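Local coordinates for polysaccharide monooxygenase-3 (PDB 4EIS), which probably cleaves cellulose oxidatively as a secreted copper-dependent monooxygenase of family AA9, using O2 and a reduced acceptor to oxidise glucosyl units within the chain, at residues S33-P37 / Q51-D55; Y89-C93 / I141-P147; A105-F111 / G190-P195; R153-I157 / F194-Y198. One frame throughout, in Å; residues are numbered along the deposited sequence.

Interaction 1 of 4, residues S33-P37 / Q51-D55; sequences SRKIP and QCNAD
S33-I36 is extended outside any sheet and the chain bends at P37; R34-P37 runs past C52-D55 with end-to-end directions 52° apart, the CA atoms of I36 and N53 separated by 5.8 Å. N53, just past helix 49-52, turns the chain with positive phi (83°), and its OD1 accepts the A54 N-H at 2.8 Å. K35 is stretched t, t, t before an m turn at chi4, so that NZ donates to D55 O at 3.1 Å; two waters bridge NZ to A54 O and D55 O. A third links R34 O to C52 O. I36 (chi1 p, chi2 t) sets CG2 3.8 Å from N53 CB, while P37 CG meets A54 CB at 4.2 Å. R34, m then t, t, brings CD within 4.2 Å of C52 SG and sends its guanidinium to W101 O. The N53 side chain is about 6 Å from that of copper ligand Y171, so this packing borders the metal site. Strand 169-180 holds both segments, by R34-C174 backbone bonding and the C52-C174 disulfide.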
loop_
_atom_site.group_PDB
_atom_site.type_symbol
_atom_site.label_atom_id
_atom_site.label_comp_id
_atom_site.label_asym_id
_atom_site.label_seq_id
_atom_site.Cartn_x
_atom_site.Cartn_y
_atom_site.Cartn_z
ATOM N N SER A 33 -2.863 1.557 -11.886
ATOM C CA SER A 33 -2.167 2.085 -10.716
ATOM C C SER A 33 -1.800 3.526 -10.939
ATOM O O SER A 33 -1.650 3.985 -12.079
ATOM C CB SER A 33 -0.930 1.273 -10.323
ATOM O OG SER A 33 0.193 1.608 -11.099
ATOM N N ARG A 34 -1.636 4.222 -9.819
ATOM C CA ARG A 34 -1.526 5.661 -9.792
ATOM C C ARG A 34 -0.072 6.088 -9.933
ATOM O O ARG A 34 0.835 5.409 -9.458
ATOM C CB ARG A 34 -2.181 6.194 -8.506
ATOM C CG ARG A 34 -3.669 5.887 -8.437
ATOM C CD ARG A 34 -4.358 6.710 -7.367
ATOM N NE ARG A 34 -5.789 6.600 -7.560
ATOM C CZ ARG A 34 -6.699 7.463 -7.140
ATOM N NH1 ARG A 34 -6.336 8.496 -6.410
ATOM N NH2 ARG A 34 -7.965 7.268 -7.454
ATOM N N LYS A 35 0.102 7.229 -10.582
ATOM C CA LYS A 35 1.385 7.865 -10.819
ATOM C C LYS A 35 2.231 7.932 -9.553
ATOM O O LYS A 35 1.732 8.228 -8.472
ATOM C CB LYS A 35 1.139 9.284 -11.354
ATOM C CG LYS A 35 2.368 10.132 -11.617
ATOM C CD LYS A 35 1.980 11.438 -12.290
ATOM C CE LYS A 35 3.225 12.266 -12.541
ATOM N NZ LYS A 35 3.678 12.978 -11.312
ATOM N N ILE A 36 3.513 7.626 -9.695
ATOM C CA ILE A 36 4.509 7.798 -8.625
ATOM C C ILE A 36 5.717 8.523 -9.242
ATOM O O ILE A 36 5.882 8.516 -10.462
ATOM C CB ILE A 36 4.904 6.448 -7.989
ATOM C CG1 ILE A 36 5.540 5.539 -9.036
ATOM C CG2 ILE A 36 3.688 5.781 -7.385
ATOM C CD1 ILE A 36 6.241 4.361 -8.426
ATOM N N PRO A 37 6.558 9.177 -8.412
ATOM C CA PRO A 37 7.658 9.967 -8.966
ATOM C C PRO A 37 8.858 9.163 -9.477
ATOM O O PRO A 37 9.675 9.654 -10.277
ATOM C CB PRO A 37 8.094 10.820 -7.767
ATOM C CG PRO A 37 7.684 10.045 -6.562
ATOM C CD PRO A 37 6.454 9.304 -6.946
ATOM N N GLN A 51 -0.157 9.029 1.153
ATOM C CA GLN A 51 -1.337 8.293 0.714
ATOM C C GLN A 51 -1.007 7.384 -0.465
ATOM O O GLN A 51 -1.052 6.169 -0.314
ATOM C CB GLN A 51 -2.450 9.272 0.346
ATOM C CG GLN A 51 -3.803 8.632 0.123
ATOM C CD GLN A 51 -4.845 9.666 -0.279
ATOM O OE1 GLN A 51 -5.096 9.863 -1.452
ATOM N NE2 GLN A 51 -5.415 10.355 0.701
ATOM N N CYS A 52 -0.672 7.978 -1.609
ATOM C CA CYS A 52 -0.430 7.246 -2.851
ATOM C C CYS A 52 0.901 7.658 -3.522
ATOM O O CYS A 52 1.094 7.497 -4.729
ATOM C CB CYS A 52 -1.610 7.403 -3.822
ATOM S SG CYS A 52 -3.143 6.610 -3.298
ATOM N N ASN A 53 1.821 8.160 -2.694
ATOM C CA ASN A 53 3.120 8.674 -3.103
ATOM C C ASN A 53 3.006 10.134 -3.590
ATOM O O ASN A 53 1.908 10.659 -3.760
ATOM C CB ASN A 53 3.802 7.729 -4.140
ATOM C CG ASN A 53 5.302 7.650 -3.969
ATOM O OD1 ASN A 53 5.942 8.640 -3.662
ATOM N ND2 ASN A 53 5.872 6.468 -4.195
ATOM N N ALA A 54 4.155 10.763 -3.846
ATOM C CA ALA A 54 4.227 12.191 -4.140
ATOM C C ALA A 54 3.697 12.525 -5.530
ATOM O O ALA A 54 3.932 11.802 -6.494
ATOM C CB ALA A 54 5.659 12.686 -3.983
ATOM N N ASP A 55 2.960 13.634 -5.595
ATOM C CA ASP A 55 2.426 14.183 -6.839
ATOM C C ASP A 55 1.671 13.139 -7.648
ATOM O O ASP A 55 1.813 13.054 -8.873
ATOM C CB ASP A 55 3.548 14.828 -7.659
ATOM C CG ASP A 55 4.128 16.050 -6.975
ATOM O OD1 ASP A 55 3.384 16.710 -6.208
ATOM O OD2 ASP A 55 5.321 16.356 -7.192
HETATM O O HOH W 1 0.452 5.346 -6.452
HETATM O O HOH W 2 4.692 11.407 -9.210
HETATM O O HOH W 3 1.545 14.826 -11.011
#

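Interaction 2 of 4, residues Y89-C93 / I141-P147; sequences YMARC and IPSCLKP
Alternate residues of the strand Y89-R92 reach the loop I141-P147 without backbone pairing: the nearest CA atoms, those of M90 and I141, are 8.9 Å apart. The loop makes a type I turn from P142 to L145, with a weak L145 N to P142 O bond of 3.3 Å. M90 (m, t, p) is the knob: its tip enters a hollow walled by I141, P142 and L145, CE 3.7 Å from L145 CD1 and 4.5 Å from I141 CG2, SD 4.0 Å from P142 CD. R92 is trans through chi3, then turns at chi4 (82°), its guanidinium edge against loop carbonyls: NH1 donates to K146 O and P147 O, both at 3.2 Å, and NH2 to P147 O at 3.0 Å. K146 NZ lies over one guanidinium face, 3.4 Å from R92 NH2, a like-charge approach; R92 NH2 also forms a salt bridge with D95. This packs a strand of the five-stranded sheet against the loop crossing from one sheet to the other, as in the beta-sandwich of AA9 monooxygenases.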
loop_
_atom_site.group_PDB
_atom_site.type_symbol
_atom_site.label_atom_id
_atom_site.label_comp_id
_atom_site.label_asym_id
_atom_site.label_seq_id
_atom_site.Cartn_x
_atom_site.Cartn_y
_atom_site.Cartn_z
ATOM N N TYR A 89 -3.879 -1.555 2.610
ATOM C CA TYR A 89 -5.163 -0.977 2.928
ATOM C C TYR A 89 -6.081 -0.924 1.695
ATOM O O TYR A 89 -5.625 -0.999 0.563
ATOM C CB TYR A 89 -4.992 0.461 3.432
ATOM C CG TYR A 89 -4.156 0.687 4.665
ATOM C CD1 TYR A 89 -4.761 0.880 5.896
ATOM C CD2 TYR A 89 -2.759 0.717 4.601
ATOM C CE1 TYR A 89 -4.010 1.110 7.032
ATOM C CE2 TYR A 89 -1.985 0.936 5.729
ATOM C CZ TYR A 89 -2.619 1.128 6.953
ATOM O OH TYR A 89 -1.899 1.361 8.097
ATOM N N MET A 90 -7.373 -0.758 1.930
ATOM C CA MET A 90 -8.313 -0.452 0.852
ATOM C C MET A 90 -9.205 0.707 1.273
ATOM O O MET A 90 -9.307 1.040 2.461
ATOM C CB MET A 90 -9.152 -1.680 0.515
ATOM C CG MET A 90 -8.318 -2.863 0.033
ATOM S SD MET A 90 -9.340 -4.268 -0.453
ATOM C CE MET A 90 -10.391 -3.575 -1.709
ATOM N N ALA A 91 -9.819 1.328 0.279
ATOM C CA ALA A 91 -10.860 2.344 0.516
ATOM C C ALA A 91 -11.898 2.274 -0.602
ATOM O O ALA A 91 -11.529 2.069 -1.775
ATOM C CB ALA A 91 -10.273 3.743 0.579
ATOM N N ARG A 92 -13.180 2.420 -0.267
ATOM C CA ARG A 92 -14.222 2.369 -1.276
ATOM C C ARG A 92 -14.311 3.700 -2.000
ATOM O O ARG A 92 -14.441 4.735 -1.369
ATOM C CB ARG A 92 -15.575 2.008 -0.667
ATOM C CG ARG A 92 -16.618 1.680 -1.715
ATOM C CD ARG A 92 -18.008 1.606 -1.140
ATOM N NE ARG A 92 -18.964 1.413 -2.216
ATOM C CZ ARG A 92 -19.261 0.245 -2.774
ATOM N NH1 ARG A 92 -18.708 -0.866 -2.323
ATOM N NH2 ARG A 92 -20.129 0.190 -3.776
ATOM N N CYS A 93 -14.149 3.660 -3.319
ATOM C CA CYS A 93 -14.349 4.827 -4.151
ATOM C C CYS A 93 -15.826 5.089 -4.346
ATOM O O CYS A 93 -16.653 4.196 -4.158
ATOM C CB CYS A 93 -13.708 4.594 -5.524
ATOM S SG CYS A 93 -11.959 4.168 -5.409
ATOM N N ILE A 141 -8.423 -10.006 -1.144
ATOM C CA ILE A 141 -9.535 -9.069 -1.069
ATOM C C ILE A 141 -10.561 -9.667 -0.115
ATOM O O ILE A 141 -11.024 -10.773 -0.347
ATOM C CB ILE A 141 -10.170 -8.838 -2.460
ATOM C CG1 ILE A 141 -9.114 -8.298 -3.453
ATOM C CG2 ILE A 141 -11.395 -7.913 -2.354
ATOM C CD1 ILE A 141 -9.508 -8.381 -4.910
ATOM N N PRO A 142 -10.899 -8.944 0.978
ATOM C CA PRO A 142 -11.831 -9.535 1.932
ATOM C C PRO A 142 -13.097 -10.035 1.239
ATOM O O PRO A 142 -13.692 -9.306 0.443
ATOM C CB PRO A 142 -12.116 -8.372 2.891
ATOM C CG PRO A 142 -10.863 -7.578 2.876
ATOM C CD PRO A 142 -10.362 -7.661 1.463
ATOM N N SER A 143 -13.524 -11.241 1.578
ATOM C CA SER A 143 -14.597 -11.909 0.858
ATOM C C SER A 143 -15.977 -11.274 1.042
ATOM O O SER A 143 -16.864 -11.506 0.223
ATOM C CB SER A 143 -14.688 -13.360 1.288
ATOM O OG SER A 143 -15.207 -13.421 2.595
ATOM N N CYS A 144 -16.153 -10.492 2.110
ATOM C CA CYS A 144 -17.449 -9.885 2.428
ATOM C C CYS A 144 -17.657 -8.496 1.833
ATOM O O CYS A 144 -18.742 -7.955 1.967
ATOM C CB CYS A 144 -17.649 -9.791 3.943
ATOM S SG CYS A 144 -16.460 -8.709 4.767
ATOM N N LEU A 145 -16.674 -7.943 1.116
ATOM C CA LEU A 145 -16.822 -6.594 0.592
ATOM C C LEU A 145 -17.956 -6.489 -0.420
ATOM O O LEU A 145 -18.065 -7.309 -1.340
ATOM C CB LEU A 145 -15.528 -6.107 -0.051
ATOM C CG LEU A 145 -14.364 -5.824 0.891
ATOM C CD1 LEU A 145 -13.263 -5.189 0.077
ATOM C CD2 LEU A 145 -14.780 -4.921 2.043
ATOM N N LYS A 146 -18.773 -5.459 -0.256
ATOM C CA LYS A 146 -19.826 -5.134 -1.200
ATOM C C LYS A 146 -19.197 -4.787 -2.538
ATOM O O LYS A 146 -18.183 -4.059 -2.590
ATOM C CB LYS A 146 -20.581 -3.908 -0.694
ATOM C CG LYS A 146 -21.789 -3.480 -1.528
ATOM C CD LYS A 146 -22.770 -2.640 -0.710
ATOM C CE LYS A 146 -22.328 -1.195 -0.581
ATOM N NZ LYS A 146 -22.766 -0.351 -1.734
ATOM N N PRO A 147 -19.788 -5.268 -3.635
ATOM C CA PRO A 147 -19.205 -4.915 -4.928
ATOM C C PRO A 147 -19.103 -3.401 -5.126
ATOM O O PRO A 147 -19.985 -2.655 -4.704
ATOM C CB PRO A 147 -20.184 -5.527 -5.931
ATOM C CG PRO A 147 -20.843 -6.644 -5.188
ATOM C CD PRO A 147 -20.951 -6.162 -3.771
#

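Interaction 3 of 4, residues A105-F111 / G190-P195; sequences ASDKVWF and GLVSFP
A classic beta bulge joins these two loops: V109 and W110 both face V192 at a single antiparallel bridge, W110 with V192 being the hydrogen-bonded pair (CA-CA 5.1 Å). W110 N donates to V192 O at 3.0 Å and V192 N returns to W110 O, also at 3.0 Å, whereas V109 N reaches the same V192 O only weakly, at 3.1 Å. K108, just before, centres an inverse gamma turn (phi/psi -83/81) with a weak V109 N to D107 O bond of 3.0 Å. CA-H...O contacts extend the pairing on each side of the bridge, K108 CA to V192 O at 3.4 Å and L191 CA to W110 O at 3.3 Å. F111 opens strand 111-116, an outermost strand of the five-stranded sheet of the AA9 beta-sandwich, so the segment 190-195 borders the chain leading into that sheet edge. W110 (chi1 m, chi2 95°) presents the face of its five-membered ring to the edge of F194 (chi1 m), a T-shaped pair with centroids 5.1 Å apart and planes at 69°. One water joins D107 O, F194 N and, weakly, W110 NE1. Beyond it, P195 follows a cis peptide; S193 OG donates to P195 O at 2.7 Å, and A105 CB packs 3.9 Å from P195 CD. Towards the other end, L191 (m, t) sets CD2 3.9 Å from F111 CB.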
loop_
_atom_site.group_PDB
_atom_site.type_symbol
_atom_site.label_atom_id
_atom_site.label_comp_id
_atom_site.label_asym_id
_atom_site.label_seq_id
_atom_site.Cartn_x
_atom_site.Cartn_y
_atom_site.Cartn_z
ATOM N N ALA A 105 -7.127 14.742 2.713
ATOM C CA ALA A 105 -6.215 14.551 3.831
ATOM C C ALA A 105 -6.925 14.174 5.130
ATOM O O ALA A 105 -6.305 13.596 6.028
ATOM C CB ALA A 105 -5.407 15.828 4.054
ATOM N N SER A 106 -8.207 14.515 5.238
ATOM C CA SER A 106 -8.990 14.222 6.439
ATOM C C SER A 106 -10.095 13.188 6.226
ATOM O O SER A 106 -10.870 12.919 7.143
ATOM C CB SER A 106 -9.586 15.522 6.997
ATOM O OG SER A 106 -10.564 16.085 6.137
ATOM N N ASP A 107 -10.154 12.594 5.033
ATOM C CA ASP A 107 -11.119 11.530 4.743
ATOM C C ASP A 107 -10.722 10.209 5.422
ATOM O O ASP A 107 -9.751 9.556 5.013
ATOM C CB ASP A 107 -11.248 11.302 3.231
ATOM C CG ASP A 107 -12.326 12.164 2.584
ATOM O OD1 ASP A 107 -13.255 12.606 3.291
ATOM O OD2 ASP A 107 -12.253 12.375 1.352
ATOM N N LYS A 108 -11.459 9.829 6.466
ATOM C CA LYS A 108 -11.226 8.560 7.149
ATOM C C LYS A 108 -11.942 7.444 6.392
ATOM O O LYS A 108 -13.061 7.052 6.706
ATOM C CB LYS A 108 -11.624 8.645 8.623
ATOM C CG LYS A 108 -10.792 9.660 9.381
ATOM C CD LYS A 108 -11.355 9.925 10.760
ATOM C CE LYS A 108 -10.261 9.885 11.806
ATOM N NZ LYS A 108 -9.836 8.481 12.058
ATOM N N VAL A 109 -11.290 6.978 5.334
ATOM C CA VAL A 109 -11.886 6.028 4.391
ATOM C C VAL A 109 -11.082 4.727 4.254
ATOM O O VAL A 109 -11.521 3.788 3.609
ATOM C CB VAL A 109 -12.088 6.664 2.987
ATOM C CG1 VAL A 109 -13.007 7.868 3.067
ATOM C CG2 VAL A 109 -10.756 7.036 2.325
ATOM N N TRP A 110 -9.896 4.682 4.844
ATOM C CA TRP A 110 -9.008 3.547 4.620
ATOM C C TRP A 110 -9.108 2.488 5.684
ATOM O O TRP A 110 -9.042 2.817 6.869
ATOM C CB TRP A 110 -7.553 3.997 4.574
ATOM C CG TRP A 110 -7.247 5.018 3.494
ATOM C CD1 TRP A 110 -7.213 6.412 3.605
ATOM C CD2 TRP A 110 -6.867 4.731 2.114
ATOM N NE1 TRP A 110 -6.879 6.980 2.406
ATOM C CE2 TRP A 110 -6.654 6.017 1.469
ATOM C CE3 TRP A 110 -6.724 3.582 1.376
ATOM C CZ2 TRP A 110 -6.289 6.110 0.131
ATOM C CZ3 TRP A 110 -6.357 3.686 0.036
ATOM C CH2 TRP A 110 -6.172 4.921 -0.572
ATOM N N PHE A 111 -9.249 1.219 5.283
ATOM C CA PHE A 111 -9.235 0.111 6.208
ATOM C C PHE A 111 -8.062 -0.785 5.886
ATOM O O PHE A 111 -7.761 -1.014 4.723
ATOM C CB PHE A 111 -10.597 -0.644 6.251
ATOM C CG PHE A 111 -11.117 -1.083 4.903
ATOM C CD1 PHE A 111 -10.991 -2.395 4.486
ATOM C CD2 PHE A 111 -11.796 -0.192 4.080
ATOM C CE1 PHE A 111 -11.457 -2.804 3.249
ATOM C CE2 PHE A 111 -12.282 -0.593 2.845
ATOM C CZ PHE A 111 -12.132 -1.909 2.439
ATOM N N GLY A 190 -12.359 0.997 12.298
ATOM C CA GLY A 190 -10.938 0.939 11.992
ATOM C C GLY A 190 -10.550 1.785 10.788
ATOM O O GLY A 190 -9.482 1.599 10.206
ATOM N N LEU A 191 -11.381 2.760 10.437
ATOM C CA LEU A 191 -11.112 3.627 9.303
ATOM C C LEU A 191 -10.167 4.758 9.694
ATOM O O LEU A 191 -10.302 5.372 10.758
ATOM C CB LEU A 191 -12.414 4.202 8.746
ATOM C CG LEU A 191 -13.447 3.230 8.205
ATOM C CD1 LEU A 191 -14.696 3.991 7.800
ATOM C CD2 LEU A 191 -12.908 2.445 7.025
ATOM N N VAL A 192 -9.228 5.055 8.801
ATOM C CA VAL A 192 -8.228 6.102 9.014
ATOM C C VAL A 192 -8.054 6.953 7.778
ATOM O O VAL A 192 -8.484 6.575 6.697
ATOM C CB VAL A 192 -6.853 5.529 9.435
ATOM C CG1 VAL A 192 -6.943 4.811 10.781
ATOM C CG2 VAL A 192 -6.289 4.595 8.357
ATOM N N SER A 193 -7.418 8.105 7.946
ATOM C CA SER A 193 -7.037 8.940 6.804
ATOM C C SER A 193 -5.533 8.907 6.572
ATOM O O SER A 193 -4.757 8.587 7.468
ATOM C CB SER A 193 -7.511 10.386 7.019
ATOM O OG SER A 193 -6.843 10.980 8.108
ATOM N N PHE A 194 -5.125 9.202 5.347
ATOM C CA PHE A 194 -3.710 9.394 5.021
ATOM C C PHE A 194 -3.566 10.770 4.358
ATOM O O PHE A 194 -4.096 10.978 3.273
ATOM C CB PHE A 194 -3.162 8.299 4.088
ATOM C CG PHE A 194 -2.943 6.974 4.764
ATOM C CD1 PHE A 194 -1.884 6.782 5.646
ATOM C CD2 PHE A 194 -3.821 5.925 4.556
ATOM C CE1 PHE A 194 -1.678 5.559 6.263
ATOM C CE2 PHE A 194 -3.633 4.701 5.178
ATOM C CZ PHE A 194 -2.557 4.520 6.034
ATOM N N PRO A 195 -2.886 11.732 5.017
ATOM C CA PRO A 195 -2.259 11.649 6.345
ATOM C C PRO A 195 -3.237 11.566 7.501
ATOM O O PRO A 195 -4.413 11.893 7.354
ATOM C CB PRO A 195 -1.445 12.938 6.437
ATOM C CG PRO A 195 -2.142 13.889 5.525
ATOM C CD PRO A 195 -2.679 13.058 4.404
HETATM O O HOH W 4 -7.460 9.851 3.439
HETATM O O HOH W 5 -6.759 8.686 10.670
#

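Interaction 4 of 4, residues R153-I157 / F194-Y198; sequences RHEII and FPGAY
R153-I157 is regular beta strand, and R153, E155 and I157 point their CA-CB bonds at an irregular loop, F194-Y198; the nearest CA atoms, of R153 and F194, are 10.0 Å apart. A cis peptide before P195 and a G196 with phi 137° turn the loop, so that F194 and Y198 both face the strand. R153 is all-trans through chi3 and lays its guanidinium flat on the F194 ring, centres 3.8 Å apart and planes at 12°, a stacked cation-pi pair. Its NH1 and NH2 each donate at 2.8 Å to E155, to OE2 and OE1 respectively, in a salt bridge along the strand. Y198 (chi1 m) extends the polar network: OH donates a very short hydrogen bond of 2.5 Å to E155 OE2. I157 CD1 rests 4.3 Å from Y198 CE2. R153 also binds I50 O of helix 49-52. The E155 side chain is about 6 Å from that of copper ligand Y171; strand 148-158 is hydrogen-bonded between strands 86-92 and 169-180, and Y198 OH to Y89 OH.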
loop_
_atom_site.group_PDB
_atom_site.type_symbol
_atom_site.label_atom_id
_atom_site.label_comp_id
_atom_site.label_asym_id
_atom_site.label_seq_id
_atom_site.Cartn_x
_atom_site.Cartn_y
_atom_site.Cartn_z
ATOM N N ARG A 153 -4.091 0.642 -1.223
ATOM C CA ARG A 153 -2.845 1.296 -0.859
ATOM C C ARG A 153 -1.932 0.273 -0.260
ATOM O O ARG A 153 -2.253 -0.321 0.758
ATOM C CB ARG A 153 -3.083 2.379 0.193
ATOM C CG ARG A 153 -1.828 3.118 0.607
ATOM C CD ARG A 153 -2.121 4.174 1.663
ATOM N NE ARG A 153 -0.910 4.797 2.178
ATOM C CZ ARG A 153 -0.106 4.256 3.095
ATOM N NH1 ARG A 153 -0.408 3.118 3.687
ATOM N NH2 ARG A 153 0.995 4.882 3.469
ATOM N N HIS A 154 -0.776 0.118 -0.884
ATOM C CA HIS A 154 0.219 -0.836 -0.431
ATOM C C HIS A 154 1.534 -0.133 -0.151
ATOM O O HIS A 154 1.959 0.721 -0.923
ATOM C CB HIS A 154 0.375 -1.912 -1.505
ATOM C CG HIS A 154 1.431 -2.954 -1.208
ATOM N ND1 HIS A 154 1.255 -3.963 -0.328
ATOM C CD2 HIS A 154 2.669 -3.177 -1.806
ATOM C CE1 HIS A 154 2.347 -4.742 -0.317
ATOM N NE2 HIS A 154 3.206 -4.270 -1.219
ATOM N N GLU A 155 2.193 -0.490 0.946
ATOM C CA GLU A 155 3.461 0.108 1.314
ATOM C C GLU A 155 4.410 -0.874 1.954
ATOM O O GLU A 155 4.004 -1.856 2.574
ATOM C CB GLU A 155 3.279 1.266 2.291
ATOM C CG GLU A 155 2.794 0.807 3.636
ATOM C CD GLU A 155 2.392 1.965 4.545
ATOM O OE1 GLU A 155 2.970 3.081 4.421
ATOM O OE2 GLU A 155 1.456 1.756 5.349
ATOM N N ILE A 156 5.696 -0.562 1.773
ATOM C CA ILE A 156 6.773 -1.027 2.653
ATOM C C ILE A 156 7.229 0.198 3.447
ATOM O O ILE A 156 7.344 1.292 2.875
ATOM C CB ILE A 156 7.994 -1.591 1.893
ATOM C CG1 ILE A 156 7.595 -2.767 1.013
ATOM C CG2 ILE A 156 9.082 -1.985 2.902
ATOM C CD1 ILE A 156 8.607 -3.085 -0.062
ATOM N N ILE A 157 7.476 0.023 4.747
ATOM C CA ILE A 157 8.081 1.072 5.558
ATOM C C ILE A 157 9.490 0.611 5.921
ATOM O O ILE A 157 9.691 -0.256 6.780
ATOM C CB ILE A 157 7.306 1.382 6.845
ATOM C CG1 ILE A 157 5.816 1.559 6.560
ATOM C CG2 ILE A 157 7.889 2.621 7.485
ATOM C CD1 ILE A 157 5.011 1.750 7.824
ATOM N N PHE A 194 -5.125 9.202 5.347
ATOM C CA PHE A 194 -3.710 9.394 5.021
ATOM C C PHE A 194 -3.566 10.770 4.358
ATOM O O PHE A 194 -4.096 10.978 3.273
ATOM C CB PHE A 194 -3.162 8.299 4.088
ATOM C CG PHE A 194 -2.943 6.974 4.764
ATOM C CD1 PHE A 194 -1.884 6.782 5.646
ATOM C CD2 PHE A 194 -3.821 5.925 4.556
ATOM C CE1 PHE A 194 -1.678 5.559 6.263
ATOM C CE2 PHE A 194 -3.633 4.701 5.178
ATOM C CZ PHE A 194 -2.557 4.520 6.034
ATOM N N PRO A 195 -2.886 11.732 5.017
ATOM C CA PRO A 195 -2.259 11.649 6.345
ATOM C C PRO A 195 -3.237 11.566 7.501
ATOM O O PRO A 195 -4.413 11.893 7.354
ATOM C CB PRO A 195 -1.445 12.938 6.437
ATOM C CG PRO A 195 -2.142 13.889 5.525
ATOM C CD PRO A 195 -2.679 13.058 4.404
ATOM N N GLY A 196 -2.732 11.109 8.636
ATOM C CA GLY A 196 -3.492 11.017 9.866
ATOM C C GLY A 196 -3.258 9.727 10.616
ATOM O O GLY A 196 -3.119 9.736 11.841
ATOM N N ALA A 197 -3.231 8.614 9.885
ATOM C CA ALA A 197 -3.091 7.283 10.479
ATOM C C ALA A 197 -1.814 7.143 11.293
ATOM O O ALA A 197 -1.802 6.465 12.331
ATOM C CB ALA A 197 -3.111 6.235 9.384
ATOM N N TYR A 198 -0.741 7.761 10.798
ATOM C CA TYR A 198 0.574 7.612 11.387
ATOM C C TYR A 198 1.022 8.927 11.973
ATOM O O TYR A 198 0.832 9.983 11.376
ATOM C CB TYR A 198 1.595 7.164 10.340
ATOM C CG TYR A 198 1.295 5.888 9.601
ATOM C CD1 TYR A 198 0.479 4.903 10.133
ATOM C CD2 TYR A 198 1.874 5.640 8.347
ATOM C CE1 TYR A 198 0.199 3.747 9.435
ATOM C CE2 TYR A 198 1.637 4.455 7.654
ATOM C CZ TYR A 198 0.784 3.514 8.208
ATOM O OH TYR A 198 0.509 2.322 7.585
#

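From the N terminus, interaction 1 closes first, folding the loop after strand 12-15 back on the end of helix 49-52. Interaction 2 then joins strand 86-92 to the loop before strand 148-158. Interaction 3 opens between its two segments and closes beyond both, so the two cross, meeting among other places at the hydrogen bond between F111 N and M90 O. Interaction 4 opens after interaction 2 has closed, and ends on the same late loop as interaction 3, sharing F194 and P195. That loop is the common junction: F194 O takes Q51 NE2 from interaction 1, and Y198 OH meets Y89 OH from interaction 2. Helix, five-stranded sheet and long late loop are thereby tied together.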